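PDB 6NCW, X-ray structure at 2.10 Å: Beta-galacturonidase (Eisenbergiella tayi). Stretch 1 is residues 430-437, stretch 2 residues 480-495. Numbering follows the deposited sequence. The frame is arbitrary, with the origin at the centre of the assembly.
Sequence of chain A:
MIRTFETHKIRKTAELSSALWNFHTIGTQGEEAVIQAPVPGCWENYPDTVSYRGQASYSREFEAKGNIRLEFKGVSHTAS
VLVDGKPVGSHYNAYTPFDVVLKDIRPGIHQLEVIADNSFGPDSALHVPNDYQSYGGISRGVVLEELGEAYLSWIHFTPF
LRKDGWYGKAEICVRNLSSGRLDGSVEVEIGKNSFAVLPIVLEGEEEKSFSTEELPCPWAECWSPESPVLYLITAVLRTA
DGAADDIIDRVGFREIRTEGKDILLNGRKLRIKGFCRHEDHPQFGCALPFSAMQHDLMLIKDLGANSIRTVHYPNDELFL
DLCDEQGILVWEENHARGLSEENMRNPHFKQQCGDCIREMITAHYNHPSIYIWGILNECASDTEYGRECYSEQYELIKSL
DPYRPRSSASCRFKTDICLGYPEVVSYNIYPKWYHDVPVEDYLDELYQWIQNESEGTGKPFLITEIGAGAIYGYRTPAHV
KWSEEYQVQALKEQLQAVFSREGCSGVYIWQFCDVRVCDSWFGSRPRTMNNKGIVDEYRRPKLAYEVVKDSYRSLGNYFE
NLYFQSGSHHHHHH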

ATOM      1  N   TYR A 430       0.319  28.632   1.799  1.00 16.69           N
ATOM      2  CA  TYR A 430       0.445  27.381   1.044  1.00 20.35           C
ATOM      3  C   TYR A 430       0.517  27.567  -0.479  1.00 24.98           C
ATOM      4  O   TYR A 430      -0.201  26.904  -1.228  1.00 21.20           O
ATOM      5  CB  TYR A 430      -0.716  26.471   1.408  1.00 23.28           C
ATOM      6  CG  TYR A 430      -0.678  25.980   2.841  1.00 20.71           C
ATOM      7  CD1 TYR A 430      -1.270  26.705   3.860  1.00 22.16           C
ATOM      8  CD2 TYR A 430      -0.052  24.774   3.162  1.00 20.75           C
ATOM      9  CE1 TYR A 430      -1.256  26.231   5.167  1.00 25.40           C
ATOM     10  CE2 TYR A 430      -0.035  24.299   4.452  1.00 19.18           C
ATOM     11  CZ  TYR A 430      -0.635  25.030   5.451  1.00 20.90           C
ATOM     12  OH  TYR A 430      -0.615  24.550   6.747  1.00 28.17           O
ATOM     13  N   PRO A 431       1.406  28.431  -0.978  1.00 24.34           N
ATOM     14  CA  PRO A 431       1.598  28.493  -2.436  1.00 24.90           C
ATOM     15  C   PRO A 431       2.183  27.181  -2.928  1.00 24.59           C
ATOM     16  O   PRO A 431       3.013  26.558  -2.250  1.00 23.85           O
ATOM     17  CB  PRO A 431       2.587  29.650  -2.625  1.00 23.32           C
ATOM     18  CG  PRO A 431       3.382  29.637  -1.293  1.00 20.70           C
ATOM     19  CD  PRO A 431       2.315  29.357  -0.269  1.00 19.89           C
ATOM     20  N   LYS A 432       1.716  26.760  -4.103  1.00 22.40           N
ATOM     21  CA  LYS A 432       2.017  25.504  -4.784  1.00 22.02           C
ATOM     22  C   LYS A 432       1.258  24.333  -4.161  1.00 25.01           C
ATOM     23  O   LYS A 432       1.406  23.182  -4.628  1.00 24.55           O
ATOM     24  CB  LYS A 432       3.524  25.202  -4.852  1.00 23.14           C
ATOM     25  CG  LYS A 432       4.230  26.135  -5.840  1.00 25.38           C
ATOM     26  CD  LYS A 432       3.384  26.250  -7.116  1.00 32.01           C
ATOM     27  CE  LYS A 432       4.126  26.940  -8.262  1.00 37.02           C
ATOM     28  NZ  LYS A 432       5.273  26.110  -8.742  1.00 39.90           N
ATOM     29  N   TRP A 433       0.407  24.572  -3.162  1.00 22.88           N
ATOM     30  CA  TRP A 433      -0.550  23.549  -2.756  1.00 21.71           C
ATOM     31  C   TRP A 433      -1.976  24.059  -2.922  1.00 20.12           C
ATOM     32  O   TRP A 433      -2.673  23.597  -3.821  1.00 24.94           O
ATOM     33  CB  TRP A 433      -0.270  23.045  -1.338  1.00 17.30           C
ATOM     34  CG  TRP A 433      -1.178  21.894  -0.997  1.00 21.31           C
ATOM     35  CD1 TRP A 433      -2.225  21.908  -0.126  1.00 20.74           C
ATOM     36  CD2 TRP A 433      -1.163  20.579  -1.582  1.00 18.51           C
ATOM     37  NE1 TRP A 433      -2.852  20.678  -0.103  1.00 17.98           N
ATOM     38  CE2 TRP A 433      -2.218  19.845  -0.989  1.00 19.66           C
ATOM     39  CE3 TRP A 433      -0.349  19.949  -2.526  1.00 18.34           C
ATOM     40  CZ2 TRP A 433      -2.486  18.515  -1.320  1.00 14.79           C
ATOM     41  CZ3 TRP A 433      -0.625  18.608  -2.864  1.00 16.91           C
ATOM     42  CH2 TRP A 433      -1.672  17.919  -2.255  1.00 19.27           C
ATOM     43  N   TYR A 434      -2.426  25.006  -2.109  1.00 20.36           N
ATOM     44  CA  TYR A 434      -3.764  25.571  -2.234  1.00 26.22           C
ATOM     45  C   TYR A 434      -3.857  26.713  -3.249  1.00 31.60           C
ATOM     46  O   TYR A 434      -4.971  27.116  -3.573  1.00 35.56           O
ATOM     47  CB  TYR A 434      -4.244  26.080  -0.868  1.00 21.42           C
ATOM     48  CG  TYR A 434      -4.547  24.994   0.139  1.00 25.38           C
ATOM     49  CD1 TYR A 434      -5.351  23.904  -0.199  1.00 23.77           C
ATOM     50  CD2 TYR A 434      -4.031  25.055   1.436  1.00 25.01           C
ATOM     51  CE1 TYR A 434      -5.635  22.897   0.730  1.00 25.11           C
ATOM     52  CE2 TYR A 434      -4.301  24.055   2.366  1.00 26.05           C
ATOM     53  CZ  TYR A 434      -5.110  22.975   2.004  1.00 26.76           C
ATOM     54  OH  TYR A 434      -5.392  21.987   2.923  1.00 28.24           O
ATOM     55  N   HIS A 435      -2.735  27.269  -3.721  1.00 34.94           N
ATOM     56  CA  HIS A 435      -2.710  28.365  -4.696  1.00 33.95           C
ATOM     57  C   HIS A 435      -1.610  28.080  -5.702  1.00 32.86           C
ATOM     58  O   HIS A 435      -0.464  27.861  -5.303  1.00 31.60           O
ATOM     59  CB  HIS A 435      -2.414  29.727  -4.037  1.00 35.32           C
ATOM     60  CG  HIS A 435      -3.257  30.020  -2.842  1.00 36.37           C
ATOM     61  ND1 HIS A 435      -4.602  30.322  -2.934  1.00 42.65           N
ATOM     62  CD2 HIS A 435      -2.953  30.049  -1.521  1.00 37.74           C
ATOM     63  CE1 HIS A 435      -5.090  30.530  -1.721  1.00 44.09           C
ATOM     64  NE2 HIS A 435      -4.112  30.364  -0.845  1.00 43.35           N
ATOM     65  N   ASP A 436      -1.929  28.103  -6.994  1.00 29.65           N
ATOM     66  CA  ASP A 436      -0.887  27.871  -7.992  1.00 32.01           C
ATOM     67  C   ASP A 436      -0.300  29.215  -8.403  1.00 36.52           C
ATOM     68  O   ASP A 436      -0.755  29.865  -9.341  1.00 42.66           O
ATOM     69  CB  ASP A 436      -1.420  27.071  -9.169  1.00 44.02           C
ATOM     70  CG  ASP A 436      -1.513  25.584  -8.847  1.00 53.62           C
ATOM     71  OD1 ASP A 436      -0.537  25.041  -8.256  1.00 48.10           O
ATOM     72  OD2 ASP A 436      -2.567  24.973  -9.149  1.00 61.23           O
ATOM     73  N   VAL A 437       0.718  29.624  -7.657  1.00 31.35           N
ATOM     74  CA  VAL A 437       1.476  30.867  -7.784  1.00 32.97           C
ATOM     75  C   VAL A 437       2.893  30.481  -7.385  1.00 34.10           C
ATOM     76  O   VAL A 437       3.057  29.731  -6.409  1.00 31.34           O
ATOM     77  CB  VAL A 437       0.941  31.976  -6.857  1.00 31.23           C
ATOM     78  CG1 VAL A 437       1.798  33.220  -6.971  1.00 33.73           C
ATOM     79  CG2 VAL A 437      -0.525  32.304  -7.158  1.00 35.92           C
ATOM     80  N   VAL A 480       1.078  14.069 -10.052  1.00 16.55           N
ATOM     81  CA  VAL A 480      -0.159  14.755  -9.667  1.00 19.60           C
ATOM     82  C   VAL A 480      -0.124  15.128  -8.168  1.00 18.03           C
ATOM     83  O   VAL A 480       0.601  14.531  -7.361  1.00 17.51           O
ATOM     84  CB  VAL A 480      -1.385  13.886  -9.988  1.00 18.45           C
ATOM     85  CG1 VAL A 480      -1.336  13.416 -11.438  1.00 17.63           C
ATOM     86  CG2 VAL A 480      -1.447  12.688  -9.041  1.00 16.40           C
ATOM     87  N   LYS A 481      -0.919  16.131  -7.803  1.00 14.59           N
ATOM     88  CA  LYS A 481      -1.090  16.442  -6.395  1.00 18.66           C
ATOM     89  C   LYS A 481      -1.617  15.218  -5.655  1.00 18.63           C
ATOM     90  O   LYS A 481      -2.396  14.425  -6.197  1.00 17.29           O
ATOM     91  CB  LYS A 481      -2.023  17.649  -6.202  1.00 17.75           C
ATOM     92  CG  LYS A 481      -1.326  18.974  -6.516  1.00 17.40           C
ATOM     93  CD  LYS A 481      -2.241  20.200  -6.425  1.00 18.40           C
ATOM     94  CE  LYS A 481      -1.433  21.464  -6.778  1.00 20.14           C
ATOM     95  NZ  LYS A 481      -2.247  22.692  -6.711  1.00 24.38           N
ATOM     96  N   TRP A 482      -1.138  15.069  -4.417  1.00 16.56           N
ATOM     97  CA  TRP A 482      -1.268  13.955  -3.474  1.00 16.03           C
ATOM     98  C   TRP A 482      -0.199  12.880  -3.685  1.00 15.92           C
ATOM     99  O   TRP A 482      -0.030  12.034  -2.813  1.00 15.56           O
ATOM    100  CB  TRP A 482      -2.664  13.297  -3.477  1.00 16.77           C
ATOM    101  CG  TRP A 482      -3.792  14.270  -3.093  1.00 14.86           C
ATOM    102  CD1 TRP A 482      -4.786  14.750  -3.910  1.00 16.24           C
ATOM    103  CD2 TRP A 482      -4.024  14.856  -1.798  1.00 16.74           C
ATOM    104  NE1 TRP A 482      -5.620  15.605  -3.202  1.00 17.63           N
ATOM    105  CE2 TRP A 482      -5.172  15.681  -1.906  1.00 16.55           C
ATOM    106  CE3 TRP A 482      -3.364  14.778  -0.561  1.00 16.29           C
ATOM    107  CZ2 TRP A 482      -5.669  16.411  -0.824  1.00 20.01           C
ATOM    108  CZ3 TRP A 482      -3.871  15.496   0.510  1.00 16.42           C
ATOM    109  CH2 TRP A 482      -5.001  16.311   0.372  1.00 15.57           C
ATOM    110  N   SER A 483       0.525  12.881  -4.817  1.00 16.61           N
ATOM    111  CA  SER A 483       1.658  11.977  -4.971  1.00 15.07           C
ATOM    112  C   SER A 483       2.863  12.477  -4.177  1.00 16.20           C
ATOM    113  O   SER A 483       3.038  13.678  -3.951  1.00 15.75           O
ATOM    114  CB  SER A 483       2.059  11.815  -6.448  1.00 18.76           C
ATOM    115  OG  SER A 483       2.678  12.989  -6.972  1.00 15.94           O
ATOM    116  N   GLU A 484       3.706  11.529  -3.767  1.00 15.93           N
ATOM    117  CA  GLU A 484       4.926  11.878  -3.059  1.00 17.47           C
ATOM    118  C   GLU A 484       5.879  12.676  -3.935  1.00 18.20           C
ATOM    119  O   GLU A 484       6.612  13.530  -3.425  1.00 16.07           O
ATOM    120  CB  GLU A 484       5.614  10.606  -2.546  1.00 20.18           C
ATOM    121  CG  GLU A 484       4.867   9.910  -1.400  1.00 19.95           C
ATOM    122  CD  GLU A 484       5.676   8.784  -0.774  1.00 23.10           C
ATOM    123  OE1 GLU A 484       6.750   9.085  -0.197  1.00 21.55           O
ATOM    124  OE2 GLU A 484       5.242   7.600  -0.865  1.00 22.10           O
ATOM    125  N   GLU A 485       5.916  12.391  -5.241  1.00 18.22           N
ATOM    126  CA  GLU A 485       6.775  13.169  -6.136  1.00 19.83           C
ATOM    127  C   GLU A 485       6.370  14.628  -6.151  1.00 18.52           C
ATOM    128  O   GLU A 485       7.221  15.517  -6.070  1.00 21.57           O
ATOM    129  CB  GLU A 485       6.731  12.609  -7.550  1.00 17.35           C
ATOM    130  CG  GLU A 485       7.339  11.243  -7.656  1.00 23.22           C
ATOM    131  CD  GLU A 485       6.279  10.140  -7.617  1.00 27.00           C
ATOM    132  OE1 GLU A 485       5.120  10.416  -7.218  1.00 23.21           O
ATOM    133  OE2 GLU A 485       6.621   8.999  -7.990  1.00 26.77           O
ATOM    134  N   TYR A 486       5.073  14.908  -6.254  1.00 15.42           N
ATOM    135  CA  TYR A 486       4.694  16.310  -6.251  1.00 17.34           C
ATOM    136  C   TYR A 486       5.093  16.971  -4.938  1.00 20.27           C
ATOM    137  O   TYR A 486       5.520  18.129  -4.926  1.00 17.43           O
ATOM    138  CB  TYR A 486       3.201  16.499  -6.495  1.00 16.60           C
ATOM    139  CG  TYR A 486       2.885  17.974  -6.561  1.00 20.45           C
ATOM    140  CD1 TYR A 486       2.475  18.677  -5.429  1.00 17.71           C
ATOM    141  CD2 TYR A 486       3.077  18.681  -7.742  1.00 19.79           C
ATOM    142  CE1 TYR A 486       2.211  20.047  -5.484  1.00 17.44           C
ATOM    143  CE2 TYR A 486       2.811  20.032  -7.812  1.00 25.34           C
ATOM    144  CZ  TYR A 486       2.378  20.716  -6.677  1.00 23.64           C
ATOM    145  OH  TYR A 486       2.135  22.073  -6.756  1.00 22.69           O
ATOM    146  N   GLN A 487       4.941  16.260  -3.814  1.00 14.94           N
ATOM    147  CA  GLN A 487       5.278  16.872  -2.535  1.00 15.57           C
ATOM    148  C   GLN A 487       6.760  17.219  -2.481  1.00 19.49           C
ATOM    149  O   GLN A 487       7.147  18.220  -1.869  1.00 18.89           O
ATOM    150  CB  GLN A 487       4.914  15.955  -1.369  1.00 14.49           C
ATOM    151  CG  GLN A 487       5.180  16.609  -0.011  1.00 14.73           C
ATOM    152  CD  GLN A 487       5.075  15.638   1.161  1.00 17.72           C
ATOM    153  OE1 GLN A 487       5.639  14.525   1.129  1.00 16.71           O
ATOM    154  NE2 GLN A 487       4.356  16.049   2.205  1.00 14.00           N
ATOM    155  N   VAL A 488       7.602  16.383  -3.097  1.00 17.33           N
ATOM    156  CA  VAL A 488       9.029  16.672  -3.189  1.00 19.06           C
ATOM    157  C   VAL A 488       9.246  18.022  -3.864  1.00 20.98           C
ATOM    158  O   VAL A 488       9.963  18.884  -3.344  1.00 19.98           O
ATOM    159  CB  VAL A 488       9.754  15.549  -3.953  1.00 21.76           C
ATOM    160  CG1 VAL A 488      11.155  16.031  -4.427  1.00 18.65           C
ATOM    161  CG2 VAL A 488       9.861  14.306  -3.097  1.00 19.33           C
ATOM    162  N   GLN A 489       8.597  18.231  -5.017  1.00 19.44           N
ATOM    163  CA  GLN A 489       8.781  19.460  -5.786  1.00 21.86           C
ATOM    164  C   GLN A 489       8.283  20.673  -5.017  1.00 19.09           C
ATOM    165  O   GLN A 489       8.931  21.722  -5.009  1.00 23.79           O
ATOM    166  CB  GLN A 489       8.046  19.376  -7.126  1.00 25.07           C
ATOM    167  CG  GLN A 489       8.356  18.146  -7.974  1.00 33.52           C
ATOM    168  CD  GLN A 489       7.413  17.987  -9.184  1.00 37.72           C
ATOM    169  OE1 GLN A 489       7.550  17.040  -9.968  1.00 41.81           O
ATOM    170  NE2 GLN A 489       6.454  18.912  -9.331  1.00 33.01           N
ATOM    171  N   ALA A 490       7.101  20.567  -4.410  1.00 19.67           N
ATOM    172  CA  ALA A 490       6.545  21.682  -3.652  1.00 18.80           C
ATOM    173  C   ALA A 490       7.473  22.096  -2.509  1.00 20.96           C
ATOM    174  O   ALA A 490       7.807  23.280  -2.362  1.00 20.10           O
ATOM    175  CB  ALA A 490       5.166  21.309  -3.113  1.00 19.87           C
ATOM    176  N   LEU A 491       7.923  21.127  -1.706  1.00 19.43           N
ATOM    177  CA  LEU A 491       8.746  21.464  -0.544  1.00 19.90           C
ATOM    178  C   LEU A 491      10.085  22.055  -0.971  1.00 21.69           C
ATOM    179  O   LEU A 491      10.583  22.995  -0.342  1.00 19.44           O
ATOM    180  CB  LEU A 491       8.949  20.235   0.343  1.00 20.39           C
ATOM    181  CG  LEU A 491       7.954  20.034   1.503  1.00 16.86           C
ATOM    182  CD1 LEU A 491       8.133  21.131   2.541  1.00 15.18           C
ATOM    183  CD2 LEU A 491       6.514  20.027   0.991  1.00 14.33           C
ATOM    184  N   LYS A 492      10.674  21.536  -2.052  1.00 20.50           N
ATOM    185  CA  LYS A 492      11.929  22.100  -2.537  1.00 21.45           C
ATOM    186  C   LYS A 492      11.762  23.581  -2.879  1.00 21.64           C
ATOM    187  O   LYS A 492      12.525  24.432  -2.410  1.00 19.86           O
ATOM    188  CB  LYS A 492      12.420  21.297  -3.749  1.00 24.61           C
ATOM    189  CG  LYS A 492      13.861  21.605  -4.136  1.00 30.89           C
ATOM    190  CD  LYS A 492      14.294  20.844  -5.387  1.00 37.13           C
ATOM    191  CE  LYS A 492      15.797  21.014  -5.641  1.00 43.50           C
ATOM    192  NZ  LYS A 492      16.321  19.953  -6.563  1.00 51.18           N
ATOM    193  N   GLU A 493      10.732  23.912  -3.660  1.00 22.02           N
ATOM    194  CA  GLU A 493      10.496  25.306  -4.020  1.00 21.27           C
ATOM    195  C   GLU A 493      10.100  26.157  -2.814  1.00 22.18           C
ATOM    196  O   GLU A 493      10.526  27.311  -2.696  1.00 23.35           O
ATOM    197  CB  GLU A 493       9.414  25.396  -5.097  1.00 18.99           C
ATOM    198  CG  GLU A 493       9.191  26.843  -5.539  1.00 29.65           C
ATOM    199  CD  GLU A 493       8.059  27.027  -6.539  1.00 32.78           C
ATOM    200  OE1 GLU A 493       7.503  26.004  -7.005  1.00 31.09           O
ATOM    201  OE2 GLU A 493       7.729  28.206  -6.843  1.00 30.50           O
ATOM    202  N   GLN A 494       9.251  25.626  -1.933  1.00 19.41           N
ATOM    203  CA  GLN A 494       8.808  26.385  -0.756  1.00 20.40           C
ATOM    204  C   GLN A 494       9.967  26.758   0.162  1.00 18.67           C
ATOM    205  O   GLN A 494      10.048  27.895   0.635  1.00 18.26           O
ATOM    206  CB  GLN A 494       7.757  25.583   0.020  1.00 18.16           C
ATOM    207  CG  GLN A 494       6.429  25.506  -0.723  1.00 19.40           C
ATOM    208  CD  GLN A 494       5.481  24.501  -0.114  1.00 19.11           C
ATOM    209  OE1 GLN A 494       5.882  23.702   0.730  1.00 19.47           O
ATOM    210  NE2 GLN A 494       4.211  24.540  -0.529  1.00 17.57           N
ATOM    211  N   LEU A 495      10.871  25.811   0.430  1.00 19.81           N
ATOM    212  CA  LEU A 495      11.949  26.077   1.374  1.00 19.88           C
ATOM    213  C   LEU A 495      12.982  27.013   0.763  1.00 25.44           C
ATOM    214  O   LEU A 495      13.513  27.905   1.446  1.00 22.16           O
ATOM    215  CB  LEU A 495      12.599  24.760   1.822  1.00 18.30           C
ATOM    216  CG  LEU A 495      11.754  23.868   2.768  1.00 18.22           C
ATOM    217  CD1 LEU A 495      12.444  22.550   3.040  1.00 16.93           C
ATOM    218  CD2 LEU A 495      11.443  24.549   4.107  1.00 16.82           C
TER
HETATM  219  O   HOH W   1       6.826  28.043  -9.857  1.00 41.84           O
HETATM  220  O   HOH W   2       1.367  22.857  -9.494  1.00 37.12           O
HETATM  221  O   HOH W   3      -4.437  22.757  -8.836  1.00 42.08           O

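Stretch 1 has no regular secondary structure and lies against the type II turn Val 480–Ser 483 and the helix that follows it, burying 548 Å² in total. Three successive carbonyls of the loop, of Pro 431, Lys 432 and Trp 433, each accept a hydrogen bond from a side chain of stretch 2. Gln 494, with chi1 m and chi2 t, extends its amide so that NE2 donates to Pro 431 O (2.9 Å). Tyr 486 uses the t rotamer, which carries its hydroxyl to the loop; OH donates to Lys 432 O at a short 2.5 Å, the carbonyl lying near the ring plane. Lys 481 is fully extended beyond chi1 (m, t, t, t), and this reach brings NZ to Trp 433 O (3.1 Å) and into a salt bridge with Asp 436 OD1 (3.3 Å).

The CA-to-CB bond of Lys 432, at phi/psi 77/3, points toward stretch 2. Its chain bends (m, m, t, p) and NZ forms a salt bridge with OE1 of the extended Glu 493 (2.8 Å); a water also links NZ to Glu 493 OE2. The CA-to-CB bond of Trp 433 points sideways, but its t rotamer brings the indole up to stretch 2, where its edge meets the face of Trp 482 with the planes at 86° (Trp 433 CZ2 to Trp 482 CH2, 3.7 Å). Trp 433 CE3 also packs 3.9 Å from Tyr 486 CE1.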